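Local coordinates for protein proteinase K (Serratia sp., PDB 2B6N) that probably cleaves peptide bonds inside protein chains, as a calcium-binding, subtilisin-like serine endopeptidase of the proteinase K type from a psychrotrophic bacterium, at residues A[55-58]-A[63-66]. Numbering follows the deposited sequence.
Sequences SGYD and DYDA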
loop_
_atom_site.group_PDB
_atom_site.type_symbol
_atom_site.label_atom_id
_atom_site.label_comp_id
_atom_site.label_asym_id
_atom_site.label_seq_id
_atom_site.Cartn_x
_atom_site.Cartn_y
_atom_site.Cartn_z
ATOM N N SER A 55 -14.192 5.087 -9.100
ATOM C CA SER A 55 -14.605 5.431 -7.733
ATOM C C SER A 55 -15.412 4.333 -7.058
ATOM O O SER A 55 -16.290 3.715 -7.680
ATOM C CB SER A 55 -15.405 6.726 -7.720
ATOM O OG SER A 55 -14.630 7.810 -8.185
ATOM N N GLY A 56 -15.112 4.092 -5.782
ATOM C CA GLY A 56 -15.895 3.177 -4.965
ATOM C C GLY A 56 -16.956 3.969 -4.212
ATOM O O GLY A 56 -18.161 3.889 -4.509
ATOM N N TYR A 57 -16.517 4.728 -3.223
ATOM C CA TYR A 57 -17.429 5.599 -2.481
ATOM C C TYR A 57 -16.637 6.709 -1.828
ATOM O O TYR A 57 -15.464 6.519 -1.490
ATOM C CB TYR A 57 -18.229 4.845 -1.390
ATOM C CG TYR A 57 -19.457 5.644 -1.009
ATOM C CD1 TYR A 57 -20.576 5.626 -1.831
ATOM C CD2 TYR A 57 -19.483 6.458 0.131
ATOM C CE1 TYR A 57 -21.702 6.358 -1.534
ATOM C CE2 TYR A 57 -20.628 7.215 0.450
ATOM C CZ TYR A 57 -21.730 7.158 -0.407
ATOM O OH TYR A 57 -22.873 7.893 -0.162
ATOM N N ASP A 58 -17.287 7.861 -1.662
ATOM C CA ASP A 58 -16.693 9.009 -1.010
ATOM C C ASP A 58 -17.400 9.268 0.325
ATOM O O ASP A 58 -18.517 9.781 0.345
ATOM C CB ASP A 58 -16.748 10.218 -1.963
ATOM C CG ASP A 58 -16.136 11.490 -1.370
ATOM O OD1 ASP A 58 -15.925 11.562 -0.140
ATOM O OD2 ASP A 58 -15.866 12.428 -2.150
ATOM N N ASP A 63 -21.039 10.561 -1.411
ATOM C CA ASP A 63 -21.518 10.224 -2.746
ATOM C C ASP A 63 -20.511 9.297 -3.434
ATOM O O ASP A 63 -19.536 8.866 -2.806
ATOM C CB ASP A 63 -21.873 11.498 -3.575
ATOM C CG ASP A 63 -20.675 12.399 -3.853
ATOM O OD1 ASP A 63 -19.542 11.892 -4.026
ATOM O OD2 ASP A 63 -20.873 13.633 -3.915
ATOM N N TYR A 64 -20.738 8.975 -4.704
ATOM C CA TYR A 64 -19.932 7.952 -5.377
ATOM C C TYR A 64 -18.723 8.493 -6.145
ATOM O O TYR A 64 -18.090 7.756 -6.899
ATOM C CB TYR A 64 -20.814 7.097 -6.294
ATOM C CG TYR A 64 -21.865 6.335 -5.543
ATOM C CD1 TYR A 64 -23.104 6.923 -5.252
ATOM C CD2 TYR A 64 -21.632 5.016 -5.120
ATOM C CE1 TYR A 64 -24.078 6.227 -4.568
ATOM C CE2 TYR A 64 -22.604 4.315 -4.416
ATOM C CZ TYR A 64 -23.822 4.926 -4.144
ATOM O OH TYR A 64 -24.792 4.236 -3.447
ATOM N N ASP A 65 -18.426 9.782 -5.986
ATOM C CA ASP A 65 -17.335 10.407 -6.739
ATOM C C ASP A 65 -16.104 10.521 -5.849
ATOM O O ASP A 65 -15.914 11.539 -5.161
ATOM C CB ASP A 65 -17.764 11.785 -7.280
ATOM C CG ASP A 65 -16.724 12.409 -8.222
ATOM O OD1 ASP A 65 -15.607 11.863 -8.376
ATOM O OD2 ASP A 65 -17.028 13.465 -8.813
ATOM N N ALA A 66 -15.270 9.478 -5.879
ATOM C CA ALA A 66 -14.068 9.419 -5.038
ATOM C C ALA A 66 -12.809 10.006 -5.699
ATOM O O ALA A 66 -11.702 9.506 -5.506
ATOM C CB ALA A 66 -13.818 7.986 -4.555
HETATM O O HOH W 1 -16.159 9.086 -10.037
HETATM O O HOH W 2 -17.419 13.675 -4.125
#
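With CG of Tyr57 turned anti to its backbone N (chi1 -160°) and CG of Tyr64 anti to its carbonyl carbon (chi1 -63°), the two rings meet in a T-shaped stack. The CD1–CE1 edge of Tyr57 stands over the face of Tyr64, centroids 4.8 Å apart and planes at 87°. The carbonyl O of Asp63 lies over one face of the Tyr57 ring, and the long tyrosine side chain carries its hydroxyl on to a hydrogen bond with Asn62. Asp58 and Asp63 form a single antiparallel, hydrogen-bonded bridge: Asp58 N to Asp63 O is 2.7 Å, and the return bond is longer. This bridge holds the loop leading to helix 72-81 against strand 53-58, an outermost strand of the parallel sheet in the subtilase alpha/beta fold. Aspartate suits Asp63 because its short side chain brings OD1 back to Asp65 N, an Asx turn, at 3.1 Å. Asp58 OD2 lies 4.2 Å from Asp63 OD1, with one water within donating distance of both; OD1 of Asp58 takes Ile60 N, and a salt bridge from OD2 to Arg97 probably offsets the like charges. Ser55 OG accepts a weak bond from Ala66 N and pairs with Asn44, while the small Ala66 methyl packs 3.8 Å from Ser55 CB.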